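Exotoxin 6 (Staphylococcus aureus subsp. aureus Mu50, PDB 4ZYS) belongs to the staphylococcal superantigen-like exotoxins, secreted proteins that probably interfere with host immune defence by binding host molecules. Local coordinates at residues L13-Y17 with L171-L175; R24-Y30 with D65-V71. One frame throughout, in Å; residues are numbered along the deposited sequence.

Contact 1 joins the two domains of this toxin, and contact 2 closes one of them, the OB barrel. Contact 1 sets the N-terminal helix 10-17 against a loop that follows strand 166-170 of the beta-grasp domain. Contact 2 lies wholly within the OB-fold domain, where strands pair edge to edge. Along the chain, contact 2 is nested inside the long loop that contact 1 closes. In space they fall on opposite sides of the chain's centre, their own centres about 27 Å apart and their nearest atoms about 13 Å apart. Contact 1 joins mainly through side chains, contact 2 through backbone.

Contact 1: residues L13-Y17 with L171-L175; sequences LKHYY and LSQKL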
loop_
_atom_site.group_PDB
_atom_site.type_symbol
_atom_site.label_atom_id
_atom_site.label_comp_id
_atom_site.label_asym_id
_atom_site.label_seq_id
_atom_site.Cartn_x
_atom_site.Cartn_y
_atom_site.Cartn_z
ATOM N N LEU A 13 -0.441 13.378 -7.754
ATOM C CA LEU A 13 -0.108 11.942 -7.700
ATOM C C LEU A 13 1.416 11.729 -7.491
ATOM O O LEU A 13 1.813 10.947 -6.632
ATOM C CB LEU A 13 -0.607 11.232 -8.971
ATOM C CG LEU A 13 -2.137 11.312 -9.226
ATOM C CD1 LEU A 13 -2.470 11.037 -10.676
ATOM C CD2 LEU A 13 -2.917 10.385 -8.330
ATOM N N LYS A 14 2.254 12.494 -8.182
ATOM C CA LYS A 14 3.699 12.417 -8.000
ATOM C C LYS A 14 4.081 12.771 -6.556
ATOM O O LYS A 14 4.811 12.007 -5.927
ATOM C CB LYS A 14 4.440 13.327 -8.988
ATOM C CG LYS A 14 5.880 12.878 -9.238
ATOM C CD LYS A 14 6.655 13.913 -10.028
ATOM C CE LYS A 14 8.094 13.528 -10.295
ATOM N NZ LYS A 14 8.981 13.712 -9.102
ATOM N N HIS A 15 3.569 13.907 -6.036
ATOM C CA HIS A 15 3.864 14.382 -4.690
ATOM C C HIS A 15 3.457 13.325 -3.636
ATOM O O HIS A 15 4.275 12.933 -2.793
ATOM C CB HIS A 15 3.166 15.736 -4.427
ATOM C CG HIS A 15 3.382 16.230 -3.034
ATOM N ND1 HIS A 15 4.586 16.835 -2.654
ATOM C CD2 HIS A 15 2.586 16.110 -1.943
ATOM C CE1 HIS A 15 4.452 17.110 -1.363
ATOM N NE2 HIS A 15 3.269 16.691 -0.889
ATOM N N TYR A 16 2.214 12.826 -3.733
ATOM C CA TYR A 16 1.683 11.828 -2.810
ATOM C C TYR A 16 2.524 10.550 -2.837
ATOM O O TYR A 16 2.958 10.084 -1.774
ATOM C CB TYR A 16 0.202 11.523 -3.144
ATOM C CG TYR A 16 -0.433 10.530 -2.203
ATOM C CD1 TYR A 16 -0.898 10.924 -0.955
ATOM C CD2 TYR A 16 -0.535 9.185 -2.545
ATOM C CE1 TYR A 16 -1.461 10.010 -0.075
ATOM C CE2 TYR A 16 -1.104 8.262 -1.675
ATOM C CZ TYR A 16 -1.555 8.677 -0.437
ATOM O OH TYR A 16 -2.110 7.776 0.429
ATOM N N TYR A 17 2.796 10.005 -4.049
ATOM C CA TYR A 17 3.526 8.753 -4.189
ATOM C C TYR A 17 5.054 8.905 -4.023
ATOM O O TYR A 17 5.729 7.885 -3.943
ATOM C CB TYR A 17 3.138 8.040 -5.483
ATOM C CG TYR A 17 1.778 7.392 -5.297
ATOM C CD1 TYR A 17 1.616 6.304 -4.441
ATOM C CD2 TYR A 17 0.625 7.978 -5.825
ATOM C CE1 TYR A 17 0.365 5.758 -4.195
ATOM C CE2 TYR A 17 -0.632 7.429 -5.596
ATOM C CZ TYR A 17 -0.757 6.308 -4.794
ATOM O OH TYR A 17 -1.996 5.758 -4.545
ATOM N N LEU A 171 -4.306 3.863 -12.147
ATOM C CA LEU A 171 -3.132 4.708 -11.932
ATOM C C LEU A 171 -3.427 6.196 -11.972
ATOM O O LEU A 171 -2.619 6.991 -11.462
ATOM C CB LEU A 171 -2.040 4.366 -12.961
ATOM C CG LEU A 171 -1.242 3.074 -12.662
ATOM C CD1 LEU A 171 -0.136 2.837 -13.720
ATOM C CD2 LEU A 171 -0.612 3.120 -11.266
ATOM N N SER A 172 -4.567 6.587 -12.563
ATOM C CA SER A 172 -4.943 7.998 -12.700
ATOM C C SER A 172 -5.556 8.561 -11.410
ATOM O O SER A 172 -5.808 9.766 -11.333
ATOM C CB SER A 172 -5.891 8.197 -13.890
ATOM O OG SER A 172 -7.173 7.656 -13.645
ATOM N N GLN A 173 -5.787 7.705 -10.394
ATOM C CA GLN A 173 -6.327 8.144 -9.091
ATOM C C GLN A 173 -5.469 7.615 -7.998
ATOM O O GLN A 173 -4.828 6.587 -8.219
ATOM C CB GLN A 173 -7.771 7.603 -8.868
ATOM C CG GLN A 173 -8.831 8.008 -9.899
ATOM C CD GLN A 173 -9.141 9.492 -9.906
ATOM O OE1 GLN A 173 -9.037 10.189 -8.886
ATOM N NE2 GLN A 173 -9.559 9.997 -11.059
ATOM N N LYS A 174 -5.517 8.210 -6.785
ATOM C CA LYS A 174 -4.885 7.572 -5.619
ATOM C C LYS A 174 -5.671 6.289 -5.352
ATOM O O LYS A 174 -6.837 6.221 -5.749
ATOM C CB LYS A 174 -4.934 8.469 -4.362
ATOM C CG LYS A 174 -4.097 9.750 -4.410
ATOM C CD LYS A 174 -3.870 10.334 -3.035
ATOM C CE LYS A 174 -5.021 11.087 -2.424
ATOM N NZ LYS A 174 -4.739 11.433 -1.003
ATOM N N LEU A 175 -5.096 5.295 -4.656
ATOM C CA LEU A 175 -5.847 4.090 -4.273
ATOM C C LEU A 175 -7.011 4.502 -3.366
ATOM O O LEU A 175 -6.836 5.434 -2.564
ATOM C CB LEU A 175 -4.918 3.115 -3.532
ATOM C CG LEU A 175 -5.518 1.833 -2.938
ATOM C CD1 LEU A 175 -6.043 0.924 -4.017
ATOM C CD2 LEU A 175 -4.482 1.100 -2.083
#
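L13 opens the contact by laying its two methyl groups against the backbone of the loop 171-175. CD1 lies 3.6 Å from S172 O, while CD2 meets the peptide between Q173 and K174, 3.7 Å from K174 N, an apolar branch resting mainly on peptide groups. Three residues on, almost a turn of the helix, Y16 reaches out with CG anti to its backbone N (chi1 -178°) and offers a ring face to K174. The lysine crosses it at about a right angle: CD sits 3.4 Å from the ring centroid, almost on the normal, a CH-pi contact, and the chain then bends at chi3 to bring NZ within 4.2 Å of that centroid in an off-centre cation-pi contact. Beyond the ring, Y16 OH is hydrogen-bonded to E76, which also forms a long, weak ion pair with K174 NZ.

Y17 comes in by its hydroxyl instead. L175 N donates to Y17 OH at 3.1 Å, with an N-H...O angle of 160°, and arrives near the plane of the ring. The same hydroxyl is bonded to D134 of helix 130-145, and CD2 of Y16 stands over the centre of the Y17 ring, 3.5 Å above it. The N-terminal helix, loop and long helix thus meet at one tyrosine, in a buried interface docking the OB-fold half on the beta-grasp domain. With an amide and a carboxylate both gripping Y17 OH, the hydroxyl probably donates to D134 while accepting from L175, two bonds that would fix its rotation.

Contact 2: residues R24-Y30 with D65-V71; sequences RKNVTGY and DNSNIDV
Backbone hydrogen bonds between R24-Y30 and D65-V71 carry most of this contact. R24 and V71 form an antiparallel hydrogen-bonded pair, in which V71 N reaches R24 O at 2.8 Å, nearly straight at 168°. V27 N gives to I69 O at 2.8 Å, but the return bond from I69 N to V27 O is weak at 3.5 Å. Past it the register slips by one residue, a beta bulge, and pairing resumes with G29 N on N66 O at 2.9 Å. Both chains turn a corner here, at 25-26 and at 68: strand 27-30 runs at 162° to strand 65-67, yet at 89° to strand 69-71.

This is how an OB barrel closes. Its long, bent first strand, here 21-24 and 27-34, pairs with the fourth, 64-67 and 69-74, so that the sheet curls back on itself. Strand 37-44 borders the first strand on its other side, and strand 84-92 the fourth.

Side-chain hydrogen bonds reinforce the corners. D70 OD1 accepts N26 N at 2.8 Å, met nearly along the C-O axis, and also bonds T93, while its other oxygen makes a salt bridge to K125. Next to the corner at 68 a short chain of donors runs from T28 OG1 to S67 OG, 2.6 Å away, and from there to the syn lone pair of D65 OD1.

V27, I69 and V71 meet on the face that also touches V42. V27 CG2 lies 4.2 Å from V71 CG1 and close to I69 CG1, which stands between its backbone N and carbonyl carbon, a setting that lets CD1 reach the backbone of G29. By contrast, the Y30 ring lays one face over D65, whose CA is 4.2 Å from its centroid, a CH-pi contact offset toward the rim.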
loop_
_atom_site.group_PDB
_atom_site.type_symbol
_atom_site.label_atom_id
_atom_site.label_comp_id
_atom_site.label_asym_id
_atom_site.label_seq_id
_atom_site.Cartn_x
_atom_site.Cartn_y
_atom_site.Cartn_z
ATOM N N ARG A 24 7.394 -0.744 9.727
ATOM C CA ARG A 24 7.980 -1.571 10.776
ATOM C C ARG A 24 7.177 -2.830 10.950
ATOM O O ARG A 24 5.945 -2.800 10.877
ATOM C CB ARG A 24 8.062 -0.840 12.130
ATOM C CG ARG A 24 9.090 0.266 12.257
ATOM C CD ARG A 24 10.562 -0.141 12.212
ATOM N NE ARG A 24 11.417 1.038 12.384
ATOM C CZ ARG A 24 11.750 1.880 11.407
ATOM N NH1 ARG A 24 11.329 1.672 10.166
ATOM N NH2 ARG A 24 12.523 2.923 11.660
ATOM N N LYS A 25 7.870 -3.927 11.243
ATOM C CA LYS A 25 7.258 -5.238 11.440
ATOM C C LYS A 25 7.311 -5.692 12.893
ATOM O O LYS A 25 8.312 -5.465 13.578
ATOM C CB LYS A 25 7.943 -6.287 10.546
ATOM C CG LYS A 25 7.800 -5.958 9.054
ATOM C CD LYS A 25 8.536 -6.911 8.150
ATOM C CE LYS A 25 8.367 -6.454 6.718
ATOM N NZ LYS A 25 8.948 -7.397 5.727
ATOM N N ASN A 26 6.239 -6.377 13.342
ATOM C CA ASN A 26 6.087 -6.971 14.673
ATOM C C ASN A 26 6.162 -5.888 15.743
ATOM O O ASN A 26 7.105 -5.845 16.544
ATOM C CB ASN A 26 7.168 -8.054 14.891
ATOM C CG ASN A 26 6.910 -9.019 16.006
ATOM O OD1 ASN A 26 5.781 -9.217 16.478
ATOM N ND2 ASN A 26 7.957 -9.732 16.350
ATOM N N VAL A 27 5.200 -4.966 15.702
ATOM C CA VAL A 27 5.170 -3.852 16.645
ATOM C C VAL A 27 3.844 -3.887 17.402
ATOM O O VAL A 27 3.044 -4.804 17.180
ATOM C CB VAL A 27 5.437 -2.469 15.961
ATOM C CG1 VAL A 27 6.843 -2.417 15.365
ATOM C CG2 VAL A 27 4.380 -2.140 14.899
ATOM N N THR A 28 3.643 -2.925 18.332
ATOM C CA THR A 28 2.427 -2.784 19.121
ATOM C C THR A 28 1.628 -1.554 18.705
ATOM O O THR A 28 2.163 -0.442 18.600
ATOM C CB THR A 28 2.731 -2.713 20.617
ATOM O OG1 THR A 28 3.416 -3.902 21.005
ATOM C CG2 THR A 28 1.476 -2.548 21.460
ATOM N N GLY A 29 0.337 -1.782 18.540
ATOM C CA GLY A 29 -0.658 -0.760 18.285
ATOM C C GLY A 29 -1.830 -0.932 19.235
ATOM O O GLY A 29 -2.162 -2.053 19.625
ATOM N N TYR A 30 -2.436 0.177 19.651
ATOM C CA TYR A 30 -3.612 0.184 20.518
ATOM C C TYR A 30 -4.789 0.627 19.698
ATOM O O TYR A 30 -4.840 1.753 19.243
ATOM C CB TYR A 30 -3.405 1.082 21.756
ATOM C CG TYR A 30 -2.531 0.429 22.806
ATOM C CD1 TYR A 30 -1.144 0.417 22.677
ATOM C CD2 TYR A 30 -3.088 -0.220 23.903
ATOM C CE1 TYR A 30 -0.331 -0.172 23.643
ATOM C CE2 TYR A 30 -2.283 -0.832 24.865
ATOM C CZ TYR A 30 -0.902 -0.798 24.735
ATOM O OH TYR A 30 -0.076 -1.385 25.674
ATOM N N ASP A 65 -4.558 -3.523 23.042
ATOM C CA ASP A 65 -3.248 -3.976 22.613
ATOM C C ASP A 65 -3.284 -5.033 21.511
ATOM O O ASP A 65 -3.827 -6.124 21.704
ATOM C CB ASP A 65 -2.479 -4.540 23.831
ATOM C CG ASP A 65 -1.037 -4.988 23.582
ATOM O OD1 ASP A 65 -0.598 -4.967 22.425
ATOM O OD2 ASP A 65 -0.360 -5.353 24.546
ATOM N N ASN A 66 -2.631 -4.713 20.375
ATOM C CA ASN A 66 -2.351 -5.600 19.246
ATOM C C ASN A 66 -0.841 -5.608 19.100
ATOM O O ASN A 66 -0.283 -4.622 18.623
ATOM C CB ASN A 66 -3.046 -5.132 17.961
ATOM C CG ASN A 66 -4.536 -5.344 17.956
ATOM O OD1 ASN A 66 -5.044 -6.347 17.447
ATOM N ND2 ASN A 66 -5.265 -4.413 18.540
ATOM N N SER A 67 -0.164 -6.658 19.576
ATOM C CA SER A 67 1.305 -6.693 19.543
ATOM C C SER A 67 1.894 -7.651 18.496
ATOM O O SER A 67 3.048 -8.076 18.635
ATOM C CB SER A 67 1.848 -7.050 20.924
ATOM O OG SER A 67 1.854 -5.891 21.738
ATOM N N ASN A 68 1.138 -7.942 17.433
ATOM C CA ASN A 68 1.561 -8.861 16.364
ATOM C C ASN A 68 1.263 -8.208 15.004
ATOM O O ASN A 68 0.689 -8.832 14.112
ATOM C CB ASN A 68 0.781 -10.190 16.530
ATOM C CG ASN A 68 -0.743 -10.023 16.408
ATOM O OD1 ASN A 68 -1.334 -8.957 16.709
ATOM N ND2 ASN A 68 -1.403 -11.044 15.882
ATOM N N ILE A 69 1.588 -6.931 14.864
ATOM C CA ILE A 69 1.211 -6.229 13.651
ATOM C C ILE A 69 2.410 -5.684 12.922
ATOM O O ILE A 69 3.481 -5.487 13.508
ATOM C CB ILE A 69 0.173 -5.080 13.954
ATOM C CG1 ILE A 69 0.682 -4.067 15.005
ATOM C CG2 ILE A 69 -1.184 -5.634 14.347
ATOM C CD1 ILE A 69 0.159 -2.622 14.855
ATOM N N ASP A 70 2.216 -5.443 11.620
ATOM C CA ASP A 70 3.167 -4.745 10.760
ATOM C C ASP A 70 2.491 -3.483 10.324
ATOM O O ASP A 70 1.272 -3.470 10.155
ATOM C CB ASP A 70 3.608 -5.587 9.549
ATOM C CG ASP A 70 4.344 -6.863 9.904
ATOM O OD1 ASP A 70 4.734 -7.019 11.091
ATOM O OD2 ASP A 70 4.498 -7.723 9.011
ATOM N N VAL A 71 3.256 -2.400 10.160
ATOM C CA VAL A 71 2.658 -1.140 9.745
ATOM C C VAL A 71 3.420 -0.594 8.557
ATOM O O VAL A 71 4.633 -0.773 8.449
ATOM C CB VAL A 71 2.515 -0.086 10.897
ATOM C CG1 VAL A 71 1.679 -0.642 12.049
ATOM C CG2 VAL A 71 3.876 0.403 11.405
#